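Local atomic coordinates of isatin hydrolase (Ralstonia solanacearum, PDB entry 5NMP), a protein that hydrolyses isatin, opening its lactam ring to give isatinate, with a manganese ion bound at its active site. Residues D27-L32 and P257-A262; D82-W87 and N223-Q228; V111-S116 and A146-R151; D124-V129 and G176-A181; T152-R157 and A172-P177. All coordinates share one frame; numbering follows the deposited sequence.

Contact 1: residues D27-L32 and P257-A262; sequences DLTQTL and PLRVLA
D27 and R259 form a salt bridge where strand 24-27 ends beside the chain entering strand 261-264. R259 NH2 donates to D27 OD2 over 2.8 Å, arriving on the syn side but 34° out of the carboxylate plane; from the arginine's side, the carboxylate sits at the edge of the guanidinium. R259 NE adds weak bonds to both OD1 and OD2. A bend at chi2 (62°) brings the arginine chain across the aspartate at about a right angle. R259 NH1 is satisfied by the carbonyls of P247 and V98, both of the second subunit. D27 OD1 also accepts T29 N at 3.1 Å, from above the carboxylate plane, which closes an Asx turn. T29 OG1, anti to its own carbonyl carbon (chi1 -49°), accepts V260 N at 2.8 Å. The carbonyl of the same valine accepts L28 N, the N to O distance being 3.0 Å. Both backbone polar groups of V260 are thereby engaged by residues 28 and 29. Apolar packing completes the contact, with L28 CD1 resting 4.0 Å from V260 CG1 and 3.9 Å from A262 CB, all three side chains touching I243. D27 and L261 are an antiparallel non-hydrogen-bonded pair, and the Asx turn leads the chain off the outermost strand 24-27 of the large mixed sheet, at the subunit interface.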
# COMPACT_ATOMS: atom_id res chain seq x y z
N ASP A 27 -8.23 -1.98 9.64
CA ASP A 27 -6.86 -1.52 9.50
C ASP A 27 -5.94 -2.34 10.40
O ASP A 27 -6.06 -2.30 11.63
CB ASP A 27 -6.75 -0.03 9.84
CG ASP A 27 -5.46 0.60 9.34
OD1 ASP A 27 -4.58 -0.13 8.84
OD2 ASP A 27 -5.33 1.84 9.47
N LEU A 28 -5.02 -3.09 9.80
CA LEU A 28 -4.11 -3.94 10.56
C LEU A 28 -2.72 -3.31 10.69
O LEU A 28 -1.76 -3.99 11.06
CB LEU A 28 -3.98 -5.31 9.89
CG LEU A 28 -5.29 -6.03 9.58
CD1 LEU A 28 -5.01 -7.42 9.02
CD2 LEU A 28 -6.18 -6.11 10.81
N THR A 29 -2.63 -2.02 10.41
CA THR A 29 -1.34 -1.35 10.31
C THR A 29 -1.04 -0.47 11.53
O THR A 29 -1.91 0.25 12.03
CB THR A 29 -1.28 -0.49 9.03
OG1 THR A 29 -1.70 -1.27 7.91
CG2 THR A 29 0.13 0.02 8.79
N GLN A 30 0.20 -0.55 12.01
CA GLN A 30 0.68 0.35 13.06
C GLN A 30 1.03 1.71 12.46
O GLN A 30 1.25 1.82 11.25
CB GLN A 30 1.91 -0.25 13.75
CG GLN A 30 1.66 -1.52 14.54
CD GLN A 30 1.24 -1.25 15.98
OE1 GLN A 30 0.78 -0.16 16.31
NE2 GLN A 30 1.41 -2.24 16.84
N THR A 31 1.09 2.74 13.29
CA THR A 31 1.41 4.08 12.82
C THR A 31 2.91 4.33 12.72
O THR A 31 3.64 4.19 13.70
CB THR A 31 0.78 5.16 13.73
OG1 THR A 31 -0.64 5.13 13.59
CG2 THR A 31 1.29 6.54 13.36
N LEU A 32 3.36 4.71 11.52
CA LEU A 32 4.75 5.09 11.29
C LEU A 32 5.10 6.41 11.98
O LEU A 32 4.61 7.47 11.59
CB LEU A 32 5.04 5.20 9.80
CG LEU A 32 5.10 3.91 8.99
CD1 LEU A 32 4.98 4.22 7.51
CD2 LEU A 32 6.41 3.17 9.28
N PRO A 257 7.54 -1.17 4.01
CA PRO A 257 6.37 -0.88 4.83
C PRO A 257 5.15 -0.77 3.92
O PRO A 257 5.29 -0.42 2.75
CB PRO A 257 6.71 0.46 5.49
CG PRO A 257 7.80 1.04 4.66
CD PRO A 257 8.57 -0.11 4.11
N LEU A 258 3.97 -1.08 4.45
CA LEU A 258 2.76 -1.05 3.64
C LEU A 258 1.52 -0.89 4.49
O LEU A 258 1.56 -1.05 5.71
CB LEU A 258 2.65 -2.33 2.79
CG LEU A 258 2.13 -3.61 3.46
CD1 LEU A 258 1.93 -4.70 2.41
CD2 LEU A 258 3.07 -4.10 4.55
N ARG A 259 0.42 -0.56 3.84
CA ARG A 259 -0.87 -0.44 4.52
C ARG A 259 -1.63 -1.75 4.39
O ARG A 259 -2.22 -2.04 3.35
CB ARG A 259 -1.68 0.71 3.92
CG ARG A 259 -2.83 1.19 4.79
CD ARG A 259 -2.31 1.73 6.11
NE ARG A 259 -3.39 2.26 6.94
CZ ARG A 259 -3.71 3.54 7.01
NH1 ARG A 259 -3.04 4.44 6.29
NH2 ARG A 259 -4.70 3.94 7.80
N VAL A 260 -1.61 -2.55 5.45
CA VAL A 260 -2.30 -3.83 5.44
C VAL A 260 -3.77 -3.67 5.85
O VAL A 260 -4.07 -3.15 6.92
CB VAL A 260 -1.64 -4.85 6.39
CG1 VAL A 260 -2.36 -6.19 6.32
CG2 VAL A 260 -0.17 -5.01 6.04
N LEU A 261 -4.67 -4.12 4.98
CA LEU A 261 -6.10 -4.03 5.24
C LEU A 261 -6.76 -5.40 5.20
O LEU A 261 -6.33 -6.29 4.47
CB LEU A 261 -6.77 -3.10 4.23
CG LEU A 261 -6.29 -1.65 4.16
CD1 LEU A 261 -7.08 -0.89 3.11
CD2 LEU A 261 -6.40 -0.98 5.52
N ALA A 262 -7.82 -5.56 5.98
CA ALA A 262 -8.59 -6.79 5.98
C ALA A 262 -10.05 -6.52 5.63
O ALA A 262 -10.68 -5.62 6.19
CB ALA A 262 -8.49 -7.48 7.33

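Contact 2: residues D82-W87 and N223-Q228; sequences DAPAHW and NRYGLQ. With MN (manganese (II) ion), chain K.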
# COMPACT_ATOMS: atom_id res chain seq x y z
N ASP A 82 7.71 -8.89 3.92
CA ASP A 82 8.98 -9.57 3.61
C ASP A 82 8.90 -10.30 2.28
O ASP A 82 8.12 -11.24 2.13
CB ASP A 82 9.36 -10.55 4.73
CG ASP A 82 9.77 -9.86 6.02
OD1 ASP A 82 10.47 -8.83 5.97
OD2 ASP A 82 9.39 -10.36 7.10
N ALA A 83 9.72 -9.89 1.32
CA ALA A 83 9.81 -10.57 0.03
C ALA A 83 10.86 -11.69 0.10
O ALA A 83 11.78 -11.62 0.91
CB ALA A 83 10.15 -9.57 -1.08
N PRO A 84 10.73 -12.72 -0.75
CA PRO A 84 11.66 -13.86 -0.70
C PRO A 84 13.13 -13.48 -0.88
O PRO A 84 14.01 -14.17 -0.37
CB PRO A 84 11.19 -14.74 -1.85
CG PRO A 84 9.74 -14.42 -1.99
CD PRO A 84 9.63 -12.95 -1.71
N ALA A 85 13.40 -12.39 -1.60
CA ALA A 85 14.77 -11.96 -1.85
C ALA A 85 15.47 -11.52 -0.56
O ALA A 85 16.69 -11.42 -0.51
CB ALA A 85 14.79 -10.82 -2.86
N HIS A 86 14.67 -11.26 0.48
CA HIS A 86 15.19 -10.80 1.76
C HIS A 86 16.13 -11.82 2.39
O HIS A 86 17.04 -11.46 3.13
CB HIS A 86 14.02 -10.49 2.71
CG HIS A 86 14.44 -10.10 4.09
ND1 HIS A 86 15.44 -9.18 4.33
CD2 HIS A 86 13.99 -10.49 5.30
CE1 HIS A 86 15.58 -9.02 5.64
NE2 HIS A 86 14.71 -9.81 6.25
N TRP A 87 15.92 -13.09 2.08
CA TRP A 87 16.73 -14.16 2.65
C TRP A 87 17.54 -14.90 1.58
O TRP A 87 17.12 -14.99 0.43
CB TRP A 87 15.86 -15.15 3.41
CG TRP A 87 16.56 -15.78 4.57
CD1 TRP A 87 17.13 -17.02 4.61
CD2 TRP A 87 16.79 -15.18 5.85
NE1 TRP A 87 17.69 -17.24 5.85
CE2 TRP A 87 17.50 -16.12 6.63
CE3 TRP A 87 16.47 -13.95 6.42
CZ2 TRP A 87 17.88 -15.87 7.94
CZ3 TRP A 87 16.85 -13.70 7.72
CH2 TRP A 87 17.55 -14.65 8.47
N ASN A 223 9.65 -19.58 -1.72
CA ASN A 223 9.05 -18.48 -2.47
C ASN A 223 7.76 -17.95 -1.83
O ASN A 223 6.84 -17.55 -2.54
CB ASN A 223 8.79 -18.93 -3.92
CG ASN A 223 8.76 -17.77 -4.90
OD1 ASN A 223 9.15 -16.65 -4.57
ND2 ASN A 223 8.30 -18.03 -6.12
N ARG A 224 7.72 -17.94 -0.50
CA ARG A 224 6.58 -17.40 0.25
C ARG A 224 6.91 -16.05 0.87
O ARG A 224 8.04 -15.57 0.76
CB ARG A 224 6.13 -18.37 1.35
CG ARG A 224 5.94 -19.80 0.93
CD ARG A 224 4.79 -19.94 -0.04
NE ARG A 224 4.12 -21.23 0.10
CZ ARG A 224 4.53 -22.35 -0.48
NH1 ARG A 224 5.61 -22.35 -1.24
NH2 ARG A 224 3.85 -23.48 -0.29
N TYR A 225 5.94 -15.46 1.57
CA TYR A 225 6.07 -14.09 2.06
C TYR A 225 5.81 -13.95 3.56
O TYR A 225 5.32 -14.88 4.20
CB TYR A 225 5.11 -13.17 1.29
CG TYR A 225 5.05 -13.47 -0.19
CD1 TYR A 225 6.08 -13.10 -1.04
CD2 TYR A 225 3.95 -14.13 -0.74
CE1 TYR A 225 6.03 -13.38 -2.39
CE2 TYR A 225 3.89 -14.41 -2.09
CZ TYR A 225 4.93 -14.03 -2.91
OH TYR A 225 4.88 -14.31 -4.26
N GLY A 226 6.15 -12.79 4.11
CA GLY A 226 5.94 -12.52 5.52
C GLY A 226 5.35 -11.15 5.81
O GLY A 226 5.54 -10.20 5.05
N LEU A 227 4.62 -11.05 6.92
CA LEU A 227 4.09 -9.78 7.40
C LEU A 227 4.48 -9.57 8.86
O LEU A 227 4.46 -10.51 9.65
CB LEU A 227 2.57 -9.73 7.24
CG LEU A 227 2.04 -9.52 5.82
CD1 LEU A 227 0.53 -9.64 5.79
CD2 LEU A 227 2.49 -8.16 5.28
N GLN A 228 4.85 -8.34 9.21
CA GLN A 228 5.30 -8.05 10.56
C GLN A 228 4.64 -6.80 11.13
O GLN A 228 4.20 -5.92 10.39
CB GLN A 228 6.83 -7.90 10.57
CG GLN A 228 7.56 -9.15 10.11
CD GLN A 228 9.07 -9.00 10.12
OE1 GLN A 228 9.61 -8.08 10.72
NE2 GLN A 228 9.75 -9.91 9.44
MN MN K . 11.20 -7.85 7.75
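The Y225 ring meets P84 and D82 at its edge: P84 CD lies 3.6 Å from Y225 CD1, and the carbonyl oxygen of D82 also sits near the ring plane. One face of the ring has N223 O above it, offset toward the rim, and F81 and H192 pack against the tyrosine. P84 CG reaches on to R224 O, at 3.4 Å. The other flat groups are the D82 carboxylate and the Q228 amide, crossing with their planes 67° apart. Between the two pairs the backbones of D82 and G226 form an antiparallel hydrogen-bonded pair, D82 N to G226 O at 2.8 Å and G226 N to D82 O at 3.2 Å. With CG anti to its carbonyl carbon (chi1 -70°), D82 carries OD1 to the manganese ion, 2.2 Å away, where H76 ND1 and H80 NE2 also bind. Q228 NE2 stays 3.0 Å from the metal and is not a ligand here, although Q228 is a manganese ligand in a structure of this protein. H76 to H86 spell the HxGTHxDxPxH motif of the cyclase family. D82, H76 and H80 supply three of the five atoms round the ion, consistent with a metal that activates water or a substrate carbonyl.

Contact 3: residues V111-S116 and A146-R151; sequences VVIDAS and AWVLFR
Strands 111-114 and 147-151 run parallel, their axes 4.8 Å apart at 25°, with V111 beside V148, V112 beside L149, I113 beside F150 and D114 beside R151. They are adjacent strands of the large mixed sheet, joined by a beta-alpha-beta crossover whose main helix is 129-139. Five backbone bonds tie them, from V111 N to W147 O at one end to A115 N to R151 O at the other, where A115 becomes the N-cap of helix 116-119. On the face of V111 and I113 the packing is apolar: I113 CG1 lies 3.9 Å from V148 CG1, and W135 of the crossover helix touches both V111 and I113. A115 CB meets the F150 ring at its edge, 3.6 Å from CE1. On the other face V112 CG1 rests against R151 CB. R151, extended from CG to NE, runs alongside D114 in the same direction, and their flat ends are nearly parallel, 9° apart. D114 OD1 is 3.4 Å from R151 NH1 but lies over the guanidinium face, so that salt bridge is one of charge without a directed N-H; R151 NE is instead paired with D153. D114 OD1 itself is gripped twice by S116, by N at 3.2 Å in an Asx turn and, on its syn lone pair, by OG at 2.8 Å. S116 OG also stands 4.0 Å above the centre of the R151 guanidinium.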
# COMPACT_ATOMS: atom_id res chain seq x y z
N VAL A 111 -6.30 -16.93 7.55
CA VAL A 111 -6.80 -17.56 8.77
C VAL A 111 -6.08 -16.92 9.95
O VAL A 111 -4.94 -16.47 9.83
CB VAL A 111 -6.58 -19.08 8.78
CG1 VAL A 111 -7.31 -19.73 7.62
CG2 VAL A 111 -5.09 -19.42 8.73
N VAL A 112 -6.76 -16.85 11.09
CA VAL A 112 -6.18 -16.22 12.27
C VAL A 112 -6.04 -17.22 13.41
O VAL A 112 -7.03 -17.80 13.87
CB VAL A 112 -7.02 -15.02 12.73
CG1 VAL A 112 -6.40 -14.38 13.96
CG2 VAL A 112 -7.16 -14.00 11.61
N ILE A 113 -4.81 -17.43 13.87
CA ILE A 113 -4.53 -18.35 14.97
C ILE A 113 -4.34 -17.58 16.27
O ILE A 113 -3.35 -16.87 16.43
CB ILE A 113 -3.27 -19.20 14.70
CG1 ILE A 113 -3.24 -19.70 13.25
CG2 ILE A 113 -3.16 -20.34 15.70
CD1 ILE A 113 -4.41 -20.58 12.89
N ASP A 114 -5.28 -17.72 17.20
CA ASP A 114 -5.23 -16.97 18.45
C ASP A 114 -4.47 -17.71 19.54
O ASP A 114 -4.91 -18.75 20.04
CB ASP A 114 -6.64 -16.65 18.95
CG ASP A 114 -6.63 -15.85 20.24
OD1 ASP A 114 -5.69 -15.06 20.45
OD2 ASP A 114 -7.57 -16.02 21.06
N ALA A 115 -3.32 -17.16 19.92
CA ALA A 115 -2.50 -17.73 20.98
C ALA A 115 -2.17 -16.70 22.05
O ALA A 115 -1.19 -16.82 22.77
CB ALA A 115 -1.21 -18.31 20.41
N SER A 116 -3.02 -15.67 22.16
CA SER A 116 -2.77 -14.56 23.07
C SER A 116 -2.73 -14.99 24.54
O SER A 116 -1.93 -14.47 25.32
CB SER A 116 -3.83 -13.47 22.87
OG SER A 116 -5.14 -14.00 22.94
N ALA A 146 -3.50 -19.22 1.52
CA ALA A 146 -3.98 -18.28 2.52
C ALA A 146 -2.87 -17.81 3.45
O ALA A 146 -1.93 -18.55 3.72
CB ALA A 146 -5.11 -18.90 3.33
N TRP A 147 -2.98 -16.57 3.93
CA TRP A 147 -2.12 -16.09 5.00
C TRP A 147 -2.41 -16.85 6.29
O TRP A 147 -3.56 -17.18 6.57
CB TRP A 147 -2.31 -14.60 5.25
CG TRP A 147 -1.70 -13.69 4.24
CD1 TRP A 147 -2.34 -13.04 3.23
CD2 TRP A 147 -0.32 -13.29 4.16
NE1 TRP A 147 -1.45 -12.28 2.51
CE2 TRP A 147 -0.21 -12.41 3.06
CE3 TRP A 147 0.82 -13.59 4.91
CZ2 TRP A 147 1.01 -11.84 2.69
CZ3 TRP A 147 2.03 -13.02 4.53
CH2 TRP A 147 2.11 -12.15 3.44
N VAL A 148 -1.37 -17.11 7.06
CA VAL A 148 -1.55 -17.58 8.43
C VAL A 148 -1.17 -16.45 9.38
O VAL A 148 0.01 -16.15 9.56
CB VAL A 148 -0.71 -18.83 8.72
CG1 VAL A 148 -0.88 -19.25 10.18
CG2 VAL A 148 -1.11 -19.96 7.79
N LEU A 149 -2.18 -15.81 9.96
CA LEU A 149 -1.94 -14.68 10.86
C LEU A 149 -1.85 -15.15 12.32
O LEU A 149 -2.83 -15.65 12.88
CB LEU A 149 -3.02 -13.62 10.69
CG LEU A 149 -3.15 -13.06 9.27
CD1 LEU A 149 -4.15 -11.92 9.21
CD2 LEU A 149 -1.80 -12.62 8.73
N PHE A 150 -0.67 -14.99 12.90
CA PHE A 150 -0.38 -15.43 14.26
C PHE A 150 -0.74 -14.34 15.27
O PHE A 150 0.04 -13.42 15.51
CB PHE A 150 1.11 -15.79 14.37
CG PHE A 150 1.49 -16.48 15.65
CD1 PHE A 150 0.54 -17.14 16.42
CD2 PHE A 150 2.80 -16.45 16.09
CE1 PHE A 150 0.90 -17.77 17.60
CE2 PHE A 150 3.17 -17.08 17.28
CZ PHE A 150 2.22 -17.74 18.03
N ARG A 151 -1.93 -14.44 15.86
CA ARG A 151 -2.37 -13.45 16.85
C ARG A 151 -1.79 -13.73 18.23
O ARG A 151 -1.97 -14.82 18.79
CB ARG A 151 -3.89 -13.42 16.95
CG ARG A 151 -4.37 -12.45 18.02
CD ARG A 151 -5.84 -12.59 18.33
NE ARG A 151 -6.18 -11.80 19.50
CZ ARG A 151 -7.29 -11.94 20.21
NH1 ARG A 151 -8.19 -12.86 19.87
NH2 ARG A 151 -7.51 -11.17 21.27

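Contact 4: residues D124-V129 and G176-A181; sequences DWLLTV and GPTQEA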
# COMPACT_ATOMS: atom_id res chain seq x y z
N ASP A 124 8.16 -16.79 25.34
CA ASP A 124 8.94 -17.63 24.44
C ASP A 124 8.12 -18.79 23.89
O ASP A 124 8.66 -19.76 23.36
CB ASP A 124 10.18 -18.18 25.14
CG ASP A 124 11.25 -17.12 25.33
OD1 ASP A 124 11.71 -16.93 26.48
OD2 ASP A 124 11.63 -16.48 24.33
N TRP A 125 6.80 -18.66 24.01
CA TRP A 125 5.87 -19.71 23.60
C TRP A 125 6.03 -20.07 22.13
O TRP A 125 6.19 -19.20 21.27
CB TRP A 125 4.43 -19.27 23.89
CG TRP A 125 3.41 -20.35 23.73
CD1 TRP A 125 3.04 -21.27 24.67
CD2 TRP A 125 2.62 -20.62 22.57
NE1 TRP A 125 2.07 -22.10 24.16
CE2 TRP A 125 1.79 -21.72 22.87
CE3 TRP A 125 2.54 -20.04 21.30
CZ2 TRP A 125 0.89 -22.25 21.95
CZ3 TRP A 125 1.64 -20.56 20.39
CH2 TRP A 125 0.83 -21.66 20.72
N LEU A 126 5.98 -21.37 21.83
CA LEU A 126 6.20 -21.85 20.48
C LEU A 126 4.94 -22.44 19.87
O LEU A 126 4.30 -23.32 20.46
CB LEU A 126 7.32 -22.89 20.46
CG LEU A 126 8.68 -22.40 20.97
CD1 LEU A 126 9.70 -23.52 20.96
CD2 LEU A 126 9.16 -21.22 20.14
N LEU A 127 4.59 -21.96 18.68
CA LEU A 127 3.49 -22.51 17.90
C LEU A 127 3.88 -23.87 17.35
O LEU A 127 4.84 -23.99 16.59
CB LEU A 127 3.11 -21.55 16.76
CG LEU A 127 1.96 -21.97 15.84
CD1 LEU A 127 0.68 -22.11 16.63
CD2 LEU A 127 1.79 -20.95 14.73
N THR A 128 3.13 -24.90 17.72
CA THR A 128 3.47 -26.26 17.33
C THR A 128 2.47 -26.84 16.33
O THR A 128 1.38 -26.30 16.14
CB THR A 128 3.55 -27.19 18.55
OG1 THR A 128 2.27 -27.27 19.18
CG2 THR A 128 4.56 -26.66 19.55
N VAL A 129 2.85 -27.95 15.71
CA VAL A 129 1.98 -28.66 14.78
C VAL A 129 0.73 -29.15 15.52
O VAL A 129 -0.38 -29.06 15.00
CB VAL A 129 2.70 -29.85 14.12
CG1 VAL A 129 1.74 -30.63 13.23
CG2 VAL A 129 3.89 -29.36 13.32
N GLY A 176 6.92 -17.60 18.52
CA GLY A 176 7.11 -17.97 17.13
C GLY A 176 6.88 -19.45 16.87
O GLY A 176 6.67 -20.22 17.80
N PRO A 177 6.93 -19.86 15.59
CA PRO A 177 6.68 -21.25 15.22
C PRO A 177 7.91 -22.14 15.33
O PRO A 177 9.03 -21.66 15.17
CB PRO A 177 6.23 -21.14 13.76
CG PRO A 177 7.00 -19.95 13.25
CD PRO A 177 7.12 -18.99 14.41
N THR A 178 7.70 -23.42 15.60
CA THR A 178 8.78 -24.39 15.55
C THR A 178 9.12 -24.68 14.09
O THR A 178 8.35 -24.34 13.19
CB THR A 178 8.41 -25.71 16.24
OG1 THR A 178 7.45 -26.42 15.44
CG2 THR A 178 7.83 -25.44 17.62
N GLN A 179 10.27 -25.32 13.86
CA GLN A 179 10.65 -25.69 12.50
C GLN A 179 9.61 -26.64 11.90
O GLN A 179 9.23 -26.49 10.74
CB GLN A 179 12.03 -26.34 12.49
CG GLN A 179 12.43 -26.86 11.12
CD GLN A 179 13.85 -27.39 11.09
OE1 GLN A 179 14.74 -26.84 11.74
NE2 GLN A 179 14.07 -28.46 10.34
N GLU A 180 9.15 -27.60 12.69
CA GLU A 180 8.18 -28.58 12.23
C GLU A 180 6.87 -27.91 11.81
O GLU A 180 6.24 -28.31 10.84
CB GLU A 180 7.91 -29.63 13.31
CG GLU A 180 9.10 -30.54 13.61
CD GLU A 180 10.17 -29.88 14.49
OE1 GLU A 180 10.00 -28.70 14.87
OE2 GLU A 180 11.17 -30.55 14.81
N ALA A 181 6.46 -26.88 12.56
CA ALA A 181 5.25 -26.14 12.23
C ALA A 181 5.39 -25.41 10.90
O ALA A 181 4.48 -25.41 10.08
CB ALA A 181 4.91 -25.16 13.34
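L126 beside G176 and L127 beside P177 pair as a two-stranded parallel sheet, held by three backbone bonds. G176 N donates to W125 O at 3.3 Å, L127 N to G176 O at 2.9 Å, and T178 N to L127 O at 3.1 Å. Two CA-H...O contacts reinforce the pairing, L126 CA to G176 O and P177 CA to L127 O. Each strand is followed by a capping bond: T128 and T178 are N-caps. T178 OG1, held between its own backbone N and carbonyl carbon (chi1 72°), accepts A181 N at 3.1 Å, and T128 OG1 does the same for F131 N. The methyls of the two caps meet, T128 CG2 to T178 CG2 at 4.0 Å. Other apolar pairs are T178 CG2 with L126 CB at 3.9 Å, L127 CB with P177 CB at 4.3 Å and V129 CG2 with A181 CB at 4.3 Å. Carbon also packs against carbonyl oxygen, A181 CB on L127 O and V129 CG2 on E180 O. Both strands run directly into helices, 129-139 and 179-187, whose first turns touch through V129 and A181. L127 and P177 face F194 of strand 193-195, W125 packs on F150 of strand 147-151, and W184 of helix 179-187 lies against V129.

Contact 5: residues T152-R157 and A172-P177; sequences TDWSLR and AHTPGP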
# COMPACT_ATOMS: atom_id res chain seq x y z
N THR A 152 -1.10 -12.74 18.79
CA THR A 152 -0.45 -12.88 20.08
C THR A 152 -0.73 -11.72 21.03
O THR A 152 -0.28 -11.72 22.17
CB THR A 152 1.08 -12.99 19.91
OG1 THR A 152 1.56 -11.85 19.20
CG2 THR A 152 1.45 -14.26 19.15
N ASP A 153 -1.47 -10.72 20.54
CA ASP A 153 -1.73 -9.47 21.27
C ASP A 153 -0.45 -8.72 21.61
O ASP A 153 -0.43 -7.85 22.48
CB ASP A 153 -2.54 -9.74 22.55
CG ASP A 153 -4.03 -9.81 22.30
OD1 ASP A 153 -4.44 -9.87 21.12
OD2 ASP A 153 -4.80 -9.81 23.28
N TRP A 154 0.63 -9.05 20.90
CA TRP A 154 1.93 -8.41 21.12
C TRP A 154 1.92 -6.94 20.72
O TRP A 154 2.71 -6.15 21.21
CB TRP A 154 3.02 -9.16 20.35
CG TRP A 154 4.40 -8.89 20.85
CD1 TRP A 154 5.25 -7.91 20.42
CD2 TRP A 154 5.10 -9.61 21.86
NE1 TRP A 154 6.44 -7.98 21.11
CE2 TRP A 154 6.37 -9.02 22.00
CE3 TRP A 154 4.77 -10.71 22.67
CZ2 TRP A 154 7.31 -9.48 22.92
CZ3 TRP A 154 5.71 -11.16 23.58
CH2 TRP A 154 6.97 -10.55 23.70
N SER A 155 1.00 -6.59 19.82
CA SER A 155 0.89 -5.22 19.31
C SER A 155 0.55 -4.21 20.41
O SER A 155 0.74 -3.01 20.22
CB SER A 155 -0.17 -5.16 18.21
OG SER A 155 -1.42 -5.64 18.68
N LEU A 156 0.06 -4.70 21.54
CA LEU A 156 -0.30 -3.82 22.65
C LEU A 156 0.94 -3.29 23.38
O LEU A 156 0.84 -2.40 24.22
CB LEU A 156 -1.21 -4.55 23.64
CG LEU A 156 -2.55 -5.05 23.10
CD1 LEU A 156 -3.32 -5.79 24.18
CD2 LEU A 156 -3.38 -3.90 22.53
N ARG A 157 2.10 -3.83 23.04
CA ARG A 157 3.36 -3.42 23.65
C ARG A 157 4.01 -2.25 22.90
O ARG A 157 5.08 -1.79 23.28
CB ARG A 157 4.35 -4.59 23.70
CG ARG A 157 3.94 -5.75 24.60
CD ARG A 157 4.75 -6.99 24.25
NE ARG A 157 4.45 -8.13 25.12
CZ ARG A 157 5.29 -8.60 26.04
NH1 ARG A 157 6.48 -8.04 26.21
NH2 ARG A 157 4.94 -9.65 26.78
N ALA A 172 16.51 -11.57 21.83
CA ALA A 172 15.11 -11.21 21.98
C ALA A 172 14.27 -12.42 22.40
O ALA A 172 14.47 -13.53 21.91
CB ALA A 172 14.57 -10.62 20.69
N HIS A 173 13.32 -12.18 23.30
CA HIS A 173 12.42 -13.24 23.75
C HIS A 173 11.00 -12.99 23.28
O HIS A 173 10.20 -12.35 23.96
CB HIS A 173 12.48 -13.36 25.27
CG HIS A 173 13.76 -13.93 25.78
ND1 HIS A 173 13.90 -15.26 26.12
CD2 HIS A 173 14.97 -13.36 26.00
CE1 HIS A 173 15.14 -15.48 26.52
NE2 HIS A 173 15.81 -14.35 26.46
N THR A 174 10.69 -13.50 22.09
CA THR A 174 9.38 -13.33 21.47
C THR A 174 8.85 -14.68 20.97
O THR A 174 9.64 -15.57 20.66
CB THR A 174 9.44 -12.31 20.31
OG1 THR A 174 10.41 -12.74 19.35
CG2 THR A 174 9.83 -10.94 20.83
N PRO A 175 7.52 -14.83 20.89
CA PRO A 175 6.95 -16.11 20.45
C PRO A 175 7.14 -16.36 18.95
O PRO A 175 7.48 -15.44 18.22
CB PRO A 175 5.47 -15.97 20.80
CG PRO A 175 5.22 -14.51 20.79
CD PRO A 175 6.48 -13.87 21.30
N GLY A 176 6.92 -17.60 18.52
CA GLY A 176 7.11 -17.97 17.13
C GLY A 176 6.88 -19.45 16.87
O GLY A 176 6.67 -20.22 17.80
N PRO A 177 6.93 -19.86 15.59
CA PRO A 177 6.68 -21.25 15.22
C PRO A 177 7.91 -22.14 15.33
O PRO A 177 9.03 -21.66 15.17
CB PRO A 177 6.23 -21.14 13.76
CG PRO A 177 7.00 -19.95 13.25
CD PRO A 177 7.12 -18.99 14.41
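The 3-10 turn 154-157, in the loop that follows strand 147-151, sets the indole of W154 against the extended chain T174-P175 leading into strand 176-177. W154 CG is anti to the backbone N (chi1 -161°), which sends the six-membered ring across to the other segment. P175 CD makes an off-centre CH-pi contact with it, 4.1 Å from the ring centroid and 30° from the normal; W154 CZ3 is the nearest ring atom to P175 CD, at 3.6 Å. The T174 side chain crosses the indole at about a right angle and brings its CG2 methyl to 3.6 Å from W154 CZ2. W154 CH2 in turn approaches H173 O, a carbonyl hydrogen-bonded to N166. This is packing of loop on loop, with no hydrogen bond between the two segments, and V119 of helix 116-119 touches T152, W154 and P175 alike. Nearer the start of its segment, T152 CG2 comes within 4.1 Å of P175 CG. R157 of the same 3-10 turn lies on the side of the indole opposite P175, its CD 3.4 Å above the plane over the centre. W154 NE1 is bonded to F164 O, while H173 ND1 is bonded to D124.

In the fold
Contacts 1, 2 and 3 lie on the large mixed sheet, with centres 16 to 17 Å apart. Contact 2 carries the manganese ligand D82; its L227 joins it to both others, CD2 lying 4.2 Å from V260 CG2 and CG 3.6 Å from W147 CH2. The side chains of L258 and W147 are about 10 and 11 Å from the ion. Contacts 4 and 5 share G176 and P177 further out, the side chains of P177 and T174 about 14 and 13 Å from it. W125 CZ3 (contact 4) lies 3.6 Å from A115 CB (contact 3), and Q30 NE2 (contact 1) 3.5 Å from S155 O (contact 5). Contacts 1 and 2 both reach the second subunit.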